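Local coordinates for protein putative transcriptional regulator (Clostridium difficile, PDB 3QI7) that is of unknown function but has a periplasmic binding protein-like fold and may bind a sugar or another small ligand, perhaps as a lipoprotein, at residues Y39-N43 / K54-I59; G155-F159 / L189-Q193; P334-E338 / E350-L354. The contacts are given in a common frame with arbitrary orientation. Numbering follows the deposited sequence.

In the fold
Interactions 1 and 3 reach the same mixed sheet, with centres 27 Å apart and nearest atoms about 12 Å apart; both also adjoin helix 306-324. Interaction 2 belongs to a separate three-stranded parallel sheet, its centre 49 Å from that of interaction 1 on the opposite side of the chain's centre, consistent with a two-lobed binding-protein fold. All three are partly buried; the centre of interaction 3 lies nearest the chain's centre, yet interaction 2 has the largest share of buried residues. Their chemistry follows the elements joined: polar bonds around the end of helix 26-42 in interaction 1, parallel main-chain pairing in interaction 2, and a CH-pi contact plus one carboxylate-amide bond in interaction 3.

Interaction 1: Y39-N43 / K54-I59; sequences YEEEN and KVKQTI
Tyr39 lays its ring between two residues of the following strand, with Ile59 CD1 over one face and Gln57 NE2 over the other, while Thr58 CA lies near the ring plane at the edge. The setting is the second half of a beta-alpha-beta crossover: helix 26-42 ends here, and strand 57-63 starts beside strand 13-19, with which it runs parallel. Residues 39-42 are helical, and Asn43 N still bonds to Tyr39 O at 3.0 Å; residues 54-59 are extended. The CA of Tyr39 is 5.9 Å from that of Thr58, and the CA of Asn43 is 5.8 Å from that of Lys56. Tyr39 takes chi1 m, which brings its CD2 to 3.9 Å from Ile59 CG1, and its OH bonds to Thr319 of helix 306-324. Asn43, also chi1 m, grips the backbone of Gln57 with both ends of its amide: ND2 donates to Gln57 O at 2.8 Å and 150°, and OD1 weakly accepts from Gln57 N at 3.3 Å. Two lysines reach the carbonyls of Glu42 and Asn43 through weak bonds, Lys54 NZ to Glu42 O at 3.2 Å and Lys56 NZ to Asn43 O at 2.9 Å. Gln57 has an off-rotamer chi1 of -5°; its OE1 bonds to Lys323, whereas its buried NE2 lacks a polar partner and lies 3.9 Å from Tyr39 CG.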
ATOM      1  N   TYR A  39       2.551  21.609  -1.002  1.00 31.20           N
ATOM      2  CA  TYR A  39       3.805  22.300  -0.725  1.00 32.67           C
ATOM      3  C   TYR A  39       3.811  23.668  -1.435  1.00 33.95           C
ATOM      4  O   TYR A  39       4.335  24.636  -0.894  1.00 32.94           O
ATOM      5  CB  TYR A  39       5.028  21.462  -1.149  1.00 31.90           C
ATOM      6  CG  TYR A  39       5.438  20.376  -0.166  1.00 33.16           C
ATOM      7  CD1 TYR A  39       4.587  19.959   0.869  1.00 40.90           C
ATOM      8  CD2 TYR A  39       6.676  19.742  -0.283  1.00 40.47           C
ATOM      9  CE1 TYR A  39       4.973  18.963   1.767  1.00 38.53           C
ATOM     10  CE2 TYR A  39       7.065  18.745   0.610  1.00 34.75           C
ATOM     11  CZ  TYR A  39       6.215  18.361   1.630  1.00 36.00           C
ATOM     12  OH  TYR A  39       6.598  17.388   2.524  1.00 31.61           O
ATOM     13  N   GLU A  40       3.242  23.746  -2.635  1.00 35.42           N
ATOM     14  CA  GLU A  40       3.160  25.047  -3.329  1.00 39.25           C
ATOM     15  C   GLU A  40       2.400  26.052  -2.472  1.00 38.04           C
ATOM     16  O   GLU A  40       2.834  27.188  -2.317  1.00 41.49           O
ATOM     17  CB  GLU A  40       2.529  24.934  -4.714  1.00 40.60           C
ATOM     18  CG  GLU A  40       3.435  24.341  -5.776  1.00 45.26           C
ATOM     19  CD  GLU A  40       2.666  23.894  -7.026  1.00 49.97           C
ATOM     20  OE1 GLU A  40       1.423  23.763  -6.968  1.00 51.28           O
ATOM     21  OE2 GLU A  40       3.322  23.672  -8.066  1.00 54.20           O
ATOM     22  N   GLU A  41       1.285  25.626  -1.905  1.00 39.31           N
ATOM     23  CA  GLU A  41       0.478  26.485  -1.028  1.00 42.37           C
ATOM     24  C   GLU A  41       1.220  26.917   0.244  1.00 43.34           C
ATOM     25  O   GLU A  41       1.167  28.082   0.630  1.00 44.24           O
ATOM     26  CB  GLU A  41      -0.815  25.777  -0.656  1.00 41.56           C
ATOM     27  CG  GLU A  41      -1.751  25.614  -1.851  1.00 46.07           C
ATOM     28  CD  GLU A  41      -2.140  26.968  -2.437  1.00 49.42           C
ATOM     29  OE1 GLU A  41      -2.796  27.744  -1.714  1.00 52.57           O
ATOM     30  OE2 GLU A  41      -1.769  27.272  -3.594  1.00 47.28           O
ATOM     31  N   GLU A  42       1.885  25.973   0.895  1.00 42.76           N
ATOM     32  CA  GLU A  42       2.728  26.268   2.056  1.00 44.11           C
ATOM     33  C   GLU A  42       3.754  27.336   1.712  1.00 45.30           C
ATOM     34  O   GLU A  42       4.026  28.232   2.519  1.00 45.74           O
ATOM     35  CB  GLU A  42       3.478  25.015   2.534  1.00 44.46           C
ATOM     36  CG  GLU A  42       2.770  24.200   3.617  1.00 51.46           C
ATOM     37  CD  GLU A  42       3.526  22.901   3.985  1.00 59.43           C
ATOM     38  OE1 GLU A  42       4.777  22.917   4.091  1.00 60.30           O
ATOM     39  OE2 GLU A  42       2.863  21.858   4.172  1.00 64.28           O
ATOM     40  N   ASN A  43       4.335  27.233   0.521  1.00 44.28           N
ATOM     41  CA  ASN A  43       5.383  28.150   0.121  1.00 46.58           C
ATOM     42  C   ASN A  43       4.884  29.592  -0.124  1.00 48.58           C
ATOM     43  O   ASN A  43       5.701  30.498  -0.295  1.00 48.94           O
ATOM     44  CB  ASN A  43       6.103  27.640  -1.133  1.00 45.68           C
ATOM     45  CG  ASN A  43       7.006  26.435  -0.866  1.00 44.32           C
ATOM     46  OD1 ASN A  43       7.519  26.226   0.243  1.00 39.64           O
ATOM     47  ND2 ASN A  43       7.239  25.662  -1.914  1.00 40.46           N
ATOM     48  N   LYS A  54      10.095  30.817   6.890  1.00 57.28           N
ATOM     49  CA  LYS A  54      10.003  29.405   6.556  1.00 53.54           C
ATOM     50  C   LYS A  54      11.025  29.055   5.486  1.00 50.70           C
ATOM     51  O   LYS A  54      11.249  29.829   4.548  1.00 49.69           O
ATOM     52  CB  LYS A  54       8.600  29.100   6.013  1.00 53.26           C
ATOM     53  CG  LYS A  54       7.514  28.906   7.071  1.00 55.05           C
ATOM     54  CD  LYS A  54       6.121  29.277   6.503  1.00 59.74           C
ATOM     55  CE  LYS A  54       5.021  28.261   6.816  1.00 61.35           C
ATOM     56  NZ  LYS A  54       4.574  27.481   5.597  1.00 65.87           N
ATOM     57  N   VAL A  55      11.639  27.884   5.631  1.00 47.56           N
ATOM     58  CA  VAL A  55      12.416  27.293   4.555  1.00 45.34           C
ATOM     59  C   VAL A  55      11.400  26.815   3.505  1.00 43.69           C
ATOM     60  O   VAL A  55      10.292  26.431   3.859  1.00 42.36           O
ATOM     61  CB  VAL A  55      13.243  26.105   5.060  1.00 45.49           C
ATOM     62  CG1 VAL A  55      14.082  25.533   3.931  1.00 44.37           C
ATOM     63  CG2 VAL A  55      14.134  26.523   6.256  1.00 48.40           C
ATOM     64  N   LYS A  56      11.768  26.853   2.230  1.00 42.55           N
ATOM     65  CA  LYS A  56      10.848  26.439   1.163  1.00 41.35           C
ATOM     66  C   LYS A  56      11.199  25.063   0.624  1.00 38.79           C
ATOM     67  O   LYS A  56      12.378  24.735   0.416  1.00 38.31           O
ATOM     68  CB  LYS A  56      10.827  27.463   0.020  1.00 43.90           C
ATOM     69  CG  LYS A  56      10.023  28.747   0.334  1.00 47.73           C
ATOM     70  CD  LYS A  56      10.227  29.823  -0.732  1.00 45.29           C
ATOM     71  CE  LYS A  56       9.843  31.218  -0.211  1.00 51.12           C
ATOM     72  NZ  LYS A  56       8.390  31.346   0.130  1.00 47.31           N
ATOM     73  N   GLN A  57      10.165  24.253   0.406  1.00 34.76           N
ATOM     74  CA  GLN A  57      10.346  22.929  -0.164  1.00 36.14           C
ATOM     75  C   GLN A  57       9.353  22.734  -1.302  1.00 32.76           C
ATOM     76  O   GLN A  57       8.198  23.163  -1.205  1.00 32.79           O
ATOM     77  CB  GLN A  57      10.132  21.818   0.891  1.00 36.95           C
ATOM     78  CG  GLN A  57       9.889  22.287   2.333  1.00 47.06           C
ATOM     79  CD  GLN A  57       8.423  22.459   2.687  1.00 48.04           C
ATOM     80  OE1 GLN A  57       8.021  22.166   3.808  1.00 57.86           O
ATOM     81  NE2 GLN A  57       7.618  22.944   1.746  1.00 61.97           N
ATOM     82  N   THR A  58       9.806  22.091  -2.370  1.00 33.45           N
ATOM     83  CA  THR A  58       8.930  21.699  -3.486  1.00 33.83           C
ATOM     84  C   THR A  58       9.189  20.235  -3.840  1.00 32.77           C
ATOM     85  O   THR A  58      10.238  19.672  -3.532  1.00 32.98           O
ATOM     86  CB  THR A  58       9.145  22.565  -4.801  1.00 36.65           C
ATOM     87  OG1 THR A  58      10.522  22.547  -5.165  1.00 34.73           O
ATOM     88  CG2 THR A  58       8.659  24.020  -4.659  1.00 34.39           C
ATOM     89  N   ILE A  59       8.224  19.634  -4.500  1.00 32.48           N
ATOM     90  CA  ILE A  59       8.358  18.275  -4.954  1.00 32.62           C
ATOM     91  C   ILE A  59       8.699  18.300  -6.436  1.00 33.58           C
ATOM     92  O   ILE A  59       8.073  19.037  -7.208  1.00 32.36           O
ATOM     93  CB  ILE A  59       7.057  17.487  -4.710  1.00 32.74           C
ATOM     94  CG1 ILE A  59       6.945  17.160  -3.210  1.00 36.09           C
ATOM     95  CG2 ILE A  59       7.048  16.207  -5.537  1.00 28.46           C
ATOM     96  CD1 ILE A  59       5.545  16.781  -2.751  1.00 40.44           C
TER

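Interaction 2: G155-F159 / L189-Q193; sequences GAKAF and LPFVQ
Gly155 terminates helix 140-153 in a Schellman motif, its phi of 95° favouring glycine, and leads into a parallel beta pairing whose strands, 159-164 and 191-196, are joined by helix 171-186 in a beta-alpha-beta crossover. Ala156 comes next, with its CB 4.1 Å from Leu189 CD1; the same methyl carbon approaches Ala156 O at 3.3 Å. Lys157 directs its CA-to-CB bond away, but its O meets Pro190 CD at 3.2 Å. Ala158 is extended (-155/159): its CA is 4.6 Å from that of Pro190 and makes a CA-H...O contact of 3.3 Å to Pro190 O. Phe159 then sets the register, bridging Phe191 with the two CA atoms 4.9 Å apart. Its N donates to Pro190 O (2.8 Å, 152°), and its O accepts from Val192 N (2.8 Å, 163°), so Phe159 bonds to the residues on either side of Phe191, as parallel pairing requires. Both phenylalanines have chi1 t and lie on the sheet face that meets Ile180 of the crossover helix. Their planes are inclined by 29° and slid apart, with centroids 6.0 Å apart; the nearest ring atoms are Phe159 CD1 and Phe191 CE1, at 3.8 Å.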
ATOM      1  N   GLY A 155     -15.719 -11.769  14.259  1.00 22.49           N
ATOM      2  CA  GLY A 155     -16.669 -12.856  14.471  1.00 27.03           C
ATOM      3  C   GLY A 155     -16.632 -13.985  13.458  1.00 25.74           C
ATOM      4  O   GLY A 155     -17.543 -14.815  13.425  1.00 27.49           O
ATOM      5  N   ALA A 156     -15.576 -14.056  12.648  1.00 24.80           N
ATOM      6  CA  ALA A 156     -15.467 -15.145  11.637  1.00 24.69           C
ATOM      7  C   ALA A 156     -15.404 -16.558  12.252  1.00 26.24           C
ATOM      8  O   ALA A 156     -14.607 -16.826  13.166  1.00 26.75           O
ATOM      9  CB  ALA A 156     -14.269 -14.927  10.750  1.00 24.11           C
ATOM     10  N   LYS A 157     -16.223 -17.457  11.717  1.00 26.83           N
ATOM     11  CA  LYS A 157     -16.207 -18.851  12.149  0.50 26.06           C
ATOM     12  C   LYS A 157     -15.468 -19.743  11.153  1.00 27.27           C
ATOM     13  O   LYS A 157     -15.246 -20.929  11.427  1.00 26.91           O
ATOM     14  CB  LYS A 157     -17.627 -19.348  12.411  0.50 27.70           C
ATOM     15  CG  LYS A 157     -18.294 -18.670  13.600  0.50 26.86           C
ATOM     16  CD  LYS A 157     -17.401 -18.689  14.828  0.50 27.93           C
ATOM     17  CE  LYS A 157     -18.218 -18.549  16.123  0.50 34.50           C
ATOM     18  NZ  LYS A 157     -17.380 -18.043  17.260  0.50 28.82           N
ATOM     19  N   ALA A 158     -15.095 -19.173   9.999  1.00 25.48           N
ATOM     20  CA  ALA A 158     -14.173 -19.814   9.037  1.00 25.38           C
ATOM     21  C   ALA A 158     -13.524 -18.676   8.236  1.00 23.91           C
ATOM     22  O   ALA A 158     -14.060 -17.562   8.190  1.00 23.72           O
ATOM     23  CB  ALA A 158     -14.924 -20.813   8.094  1.00 21.29           C
ATOM     24  N   PHE A 159     -12.370 -18.950   7.634  1.00 22.99           N
ATOM     25  CA  PHE A 159     -11.697 -18.043   6.714  1.00 20.44           C
ATOM     26  C   PHE A 159     -11.544 -18.768   5.378  1.00 23.58           C
ATOM     27  O   PHE A 159     -10.865 -19.808   5.315  1.00 23.37           O
ATOM     28  CB  PHE A 159     -10.319 -17.681   7.260  1.00 22.63           C
ATOM     29  CG  PHE A 159      -9.584 -16.614   6.489  1.00 20.58           C
ATOM     30  CD1 PHE A 159      -9.046 -16.861   5.205  1.00 19.09           C
ATOM     31  CD2 PHE A 159      -9.328 -15.370   7.086  1.00 20.75           C
ATOM     32  CE1 PHE A 159      -8.341 -15.877   4.566  1.00 22.07           C
ATOM     33  CE2 PHE A 159      -8.645 -14.377   6.402  1.00 19.41           C
ATOM     34  CZ  PHE A 159      -8.140 -14.645   5.167  1.00 16.33           C
ATOM     35  N   LEU A 189      -9.354 -20.606  14.251  1.00 25.59           N
ATOM     36  CA  LEU A 189     -10.227 -20.205  13.143  1.00 26.27           C
ATOM     37  C   LEU A 189     -10.100 -21.207  11.995  1.00 26.30           C
ATOM     38  O   LEU A 189      -9.061 -21.272  11.328  1.00 27.10           O
ATOM     39  CB  LEU A 189      -9.844 -18.812  12.627  1.00 27.45           C
ATOM     40  CG  LEU A 189     -10.623 -18.182  11.456  1.00 23.02           C
ATOM     41  CD1 LEU A 189     -12.146 -18.350  11.637  1.00 23.37           C
ATOM     42  CD2 LEU A 189     -10.238 -16.708  11.328  1.00 21.72           C
ATOM     43  N   PRO A 190     -11.171 -21.968  11.724  1.00 28.02           N
ATOM     44  CA  PRO A 190     -11.126 -22.873  10.580  1.00 29.07           C
ATOM     45  C   PRO A 190     -10.691 -22.166   9.292  1.00 26.97           C
ATOM     46  O   PRO A 190     -11.146 -21.082   8.989  1.00 26.59           O
ATOM     47  CB  PRO A 190     -12.567 -23.397  10.492  1.00 31.22           C
ATOM     48  CG  PRO A 190     -13.068 -23.323  11.918  1.00 33.55           C
ATOM     49  CD  PRO A 190     -12.440 -22.070  12.465  1.00 30.89           C
ATOM     50  N   PHE A 191      -9.764 -22.780   8.567  1.00 27.03           N
ATOM     51  CA  PHE A 191      -9.229 -22.193   7.366  1.00 26.42           C
ATOM     52  C   PHE A 191      -9.541 -23.108   6.178  1.00 26.90           C
ATOM     53  O   PHE A 191      -9.339 -24.311   6.259  1.00 25.93           O
ATOM     54  CB  PHE A 191      -7.722 -21.981   7.516  1.00 25.14           C
ATOM     55  CG  PHE A 191      -7.061 -21.481   6.284  1.00 19.84           C
ATOM     56  CD1 PHE A 191      -7.082 -20.141   5.972  1.00 26.00           C
ATOM     57  CD2 PHE A 191      -6.383 -22.360   5.437  1.00 26.35           C
ATOM     58  CE1 PHE A 191      -6.462 -19.673   4.812  1.00 26.23           C
ATOM     59  CE2 PHE A 191      -5.761 -21.906   4.300  1.00 27.49           C
ATOM     60  CZ  PHE A 191      -5.803 -20.556   3.981  1.00 30.27           C
ATOM     61  N   VAL A 192     -10.039 -22.519   5.089  1.00 27.75           N
ATOM     62  CA  VAL A 192     -10.412 -23.262   3.891  1.00 27.71           C
ATOM     63  C   VAL A 192      -9.678 -22.679   2.703  1.00 28.31           C
ATOM     64  O   VAL A 192      -9.904 -21.526   2.347  1.00 26.72           O
ATOM     65  CB  VAL A 192     -11.931 -23.170   3.641  1.00 27.93           C
ATOM     66  CG1 VAL A 192     -12.331 -24.017   2.406  1.00 30.81           C
ATOM     67  CG2 VAL A 192     -12.701 -23.595   4.926  1.00 30.66           C
ATOM     68  N   GLN A 193      -8.783 -23.451   2.074  1.00 27.25           N
ATOM     69  CA  GLN A 193      -8.108 -22.953   0.858  1.00 27.36           C
ATOM     70  C   GLN A 193      -8.782 -23.506  -0.390  1.00 27.73           C
ATOM     71  O   GLN A 193      -8.947 -24.716  -0.526  1.00 28.36           O
ATOM     72  CB  GLN A 193      -6.611 -23.297   0.854  1.00 26.42           C
ATOM     73  CG  GLN A 193      -5.944 -23.037  -0.472  1.00 30.61           C
ATOM     74  CD  GLN A 193      -4.495 -23.398  -0.447  1.00 31.96           C
ATOM     75  OE1 GLN A 193      -3.949 -23.654   0.611  1.00 34.38           O
ATOM     76  NE2 GLN A 193      -3.873 -23.463  -1.619  1.00 35.19           N
TER

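Interaction 3: P334-E338 / E350-L354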
ATOM      1  N   PRO A 334      10.600   2.091  15.315  1.00 23.64           N
ATOM      2  CA  PRO A 334       9.125   1.960  15.286  1.00 22.15           C
ATOM      3  C   PRO A 334       8.361   3.046  16.059  1.00 23.48           C
ATOM      4  O   PRO A 334       7.364   3.581  15.534  1.00 22.74           O
ATOM      5  CB  PRO A 334       8.896   0.603  15.953  1.00 23.77           C
ATOM      6  CG  PRO A 334      10.126  -0.142  15.690  1.00 23.29           C
ATOM      7  CD  PRO A 334      11.225   0.843  15.788  1.00 23.54           C
ATOM      8  N   ASP A 335       8.819   3.396  17.261  1.00 24.41           N
ATOM      9  CA  ASP A 335       8.145   4.439  18.073  1.00 25.65           C
ATOM     10  C   ASP A 335       8.190   5.803  17.399  1.00 24.18           C
ATOM     11  O   ASP A 335       7.178   6.513  17.351  1.00 22.71           O
ATOM     12  CB  ASP A 335       8.723   4.545  19.496  1.00 26.55           C
ATOM     13  CG  ASP A 335       8.338   3.349  20.392  1.00 35.13           C
ATOM     14  OD1 ASP A 335       7.324   2.648  20.113  1.00 29.23           O
ATOM     15  OD2 ASP A 335       9.076   3.117  21.377  1.00 36.36           O
ATOM     16  N   TYR A 336       9.332   6.146  16.826  1.00 20.85           N
ATOM     17  CA  TYR A 336       9.454   7.392  16.088  1.00 23.04           C
ATOM     18  C   TYR A 336       8.484   7.459  14.902  1.00 19.76           C
ATOM     19  O   TYR A 336       7.761   8.439  14.722  1.00 20.51           O
ATOM     20  CB  TYR A 336      10.903   7.614  15.618  1.00 22.71           C
ATOM     21  CG  TYR A 336      11.045   8.918  14.898  1.00 23.12           C
ATOM     22  CD1 TYR A 336      10.724   9.021  13.551  1.00 22.13           C
ATOM     23  CD2 TYR A 336      11.450  10.068  15.574  1.00 25.19           C
ATOM     24  CE1 TYR A 336      10.810  10.224  12.887  1.00 28.39           C
ATOM     25  CE2 TYR A 336      11.550  11.280  14.913  1.00 27.45           C
ATOM     26  CZ  TYR A 336      11.212  11.348  13.575  1.00 29.13           C
ATOM     27  OH  TYR A 336      11.302  12.519  12.890  1.00 32.06           O
ATOM     28  N   LEU A 337       8.453   6.396  14.101  1.00 20.79           N
ATOM     29  CA  LEU A 337       7.626   6.379  12.890  1.00 18.90           C
ATOM     30  C   LEU A 337       6.114   6.301  13.189  1.00 19.39           C
ATOM     31  O   LEU A 337       5.291   6.911  12.474  1.00 20.90           O
ATOM     32  CB  LEU A 337       8.075   5.218  11.995  1.00 18.76           C
ATOM     33  CG  LEU A 337       9.464   5.364  11.403  1.00 20.39           C
ATOM     34  CD1 LEU A 337      10.009   4.012  10.937  1.00 21.33           C
ATOM     35  CD2 LEU A 337       9.446   6.407  10.282  1.00 18.17           C
ATOM     36  N   GLU A 338       5.748   5.596  14.252  1.00 17.20           N
ATOM     37  CA  GLU A 338       4.365   5.564  14.705  1.00 20.92           C
ATOM     38  C   GLU A 338       3.907   6.938  15.202  1.00 18.93           C
ATOM     39  O   GLU A 338       2.806   7.395  14.843  1.00 16.23           O
ATOM     40  CB  GLU A 338       4.164   4.463  15.764  1.00 19.64           C
ATOM     41  CG  GLU A 338       4.297   3.085  15.139  1.00 23.85           C
ATOM     42  CD  GLU A 338       4.394   1.939  16.134  1.00 24.31           C
ATOM     43  OE1 GLU A 338       3.913   2.071  17.294  1.00 22.16           O
ATOM     44  OE2 GLU A 338       4.955   0.903  15.720  1.00 21.97           O
ATOM     45  N   GLU A 350       1.555   0.233  13.003  1.00 17.30           N
ATOM     46  CA  GLU A 350       2.624  -0.514  13.669  0.50 18.82           C
ATOM     47  C   GLU A 350       3.735  -0.783  12.676  1.00 17.49           C
ATOM     48  O   GLU A 350       3.500  -1.311  11.581  1.00 19.49           O
ATOM     49  CB  GLU A 350       2.108  -1.836  14.271  0.50 19.69           C
ATOM     50  CG  GLU A 350       3.153  -2.616  15.128  0.50 22.50           C
ATOM     51  CD  GLU A 350       2.666  -4.022  15.523  0.50 29.50           C
ATOM     52  OE1 GLU A 350       1.440  -4.214  15.633  0.50 35.12           O
ATOM     53  OE2 GLU A 350       3.488  -4.940  15.709  0.50 17.31           O
ATOM     54  N   PHE A 351       4.960  -0.408  13.076  1.00 18.90           N
ATOM     55  CA  PHE A 351       6.157  -0.542  12.258  1.00 19.99           C
ATOM     56  C   PHE A 351       7.081  -1.602  12.854  1.00 21.58           C
ATOM     57  O   PHE A 351       7.283  -1.652  14.071  1.00 20.79           O
ATOM     58  CB  PHE A 351       6.931   0.795  12.183  1.00 22.09           C
ATOM     59  CG  PHE A 351       6.301   1.836  11.280  1.00 21.46           C
ATOM     60  CD1 PHE A 351       5.190   2.577  11.709  1.00 18.14           C
ATOM     61  CD2 PHE A 351       6.836   2.125  10.047  1.00 20.77           C
ATOM     62  CE1 PHE A 351       4.612   3.542  10.888  1.00 19.10           C
ATOM     63  CE2 PHE A 351       6.247   3.089   9.220  1.00 22.84           C
ATOM     64  CZ  PHE A 351       5.150   3.794   9.645  1.00 21.16           C
ATOM     65  N   THR A 352       7.638  -2.445  11.995  1.00 20.30           N
ATOM     66  CA  THR A 352       8.468  -3.566  12.419  1.00 23.36           C
ATOM     67  C   THR A 352       9.772  -3.603  11.625  1.00 18.90           C
ATOM     68  O   THR A 352       9.728  -3.604  10.401  1.00 21.70           O
ATOM     69  CB  THR A 352       7.697  -4.885  12.159  1.00 24.16           C
ATOM     70  OG1 THR A 352       6.430  -4.829  12.818  1.00 25.83           O
ATOM     71  CG2 THR A 352       8.497  -6.101  12.656  1.00 29.49           C
ATOM     72  N   PRO A 353      10.950  -3.649  12.291  1.00 23.22           N
ATOM     73  CA  PRO A 353      12.149  -3.714  11.462  1.00 20.17           C
ATOM     74  C   PRO A 353      12.297  -5.058  10.722  1.00 23.75           C
ATOM     75  O   PRO A 353      11.823  -6.092  11.201  1.00 21.54           O
ATOM     76  CB  PRO A 353      13.307  -3.515  12.482  1.00 21.88           C
ATOM     77  CG  PRO A 353      12.748  -4.002  13.780  1.00 23.24           C
ATOM     78  CD  PRO A 353      11.286  -3.525  13.719  1.00 22.94           C
ATOM     79  N   LEU A 354      12.973  -5.049   9.579  1.00 25.30           N
ATOM     80  CA  LEU A 354      13.256  -6.298   8.823  1.00 25.69           C
ATOM     81  C   LEU A 354      13.975  -7.349   9.665  1.00 26.25           C
ATOM     82  O   LEU A 354      13.574  -8.495   9.685  1.00 25.37           O
ATOM     83  CB  LEU A 354      14.082  -5.995   7.570  1.00 26.55           C
ATOM     84  CG  LEU A 354      14.335  -7.155   6.588  1.00 33.44           C
ATOM     85  CD1 LEU A 354      12.992  -7.727   6.043  1.00 30.54           C
ATOM     86  CD2 LEU A 354      15.223  -6.665   5.466  1.00 31.07           C
TER
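The first turn of helix 334-345 and strand 349-353 run roughly antiparallel, their local axes at 148° and 7.6 Å apart at closest approach. Phe351 provides the main side-chain surface between them. Its CA-to-CB bond points toward the helix, and chi1 m with chi2 near 78° presents a ring face to Leu337: Leu337 CB sits 3.7 Å from the ring centroid, only 3° off the normal, a nearly axial CH-pi contact. Leu337 adopts the m,t rotamer, which also brings its CD1 to 3.8 Å from Phe351 CD2. Glu338 is likewise m,t, and its chain runs past the ring edge, with CG 3.6 Å from Phe351 CD1. Its carboxylate then accepts a nearly linear bond from the main chain, Phe351 N to Glu338 OE2 at 3.0 Å and 170°. Since Glu350 and Thr352 make the backbone bonds to Ile365 and Ser363 of strand 361-370, the amide of Phe351 faces the other way, and the glutamate satisfies it. At the start of the helix, Pro334 CB lies 3.4 Å from Phe351 O and 4.3 Å from Phe351 CB, while Pro334 CG meets Pro353 CD at 4.1 Å. Leu313 of helix 306-324 also touches Phe351. The arrangement is a helix-loop-strand unit in which the chain turns back after helix 334-345 to place an antiparallel strand in the otherwise largely parallel sheet of an alpha/beta, periplasmic binding protein-like fold.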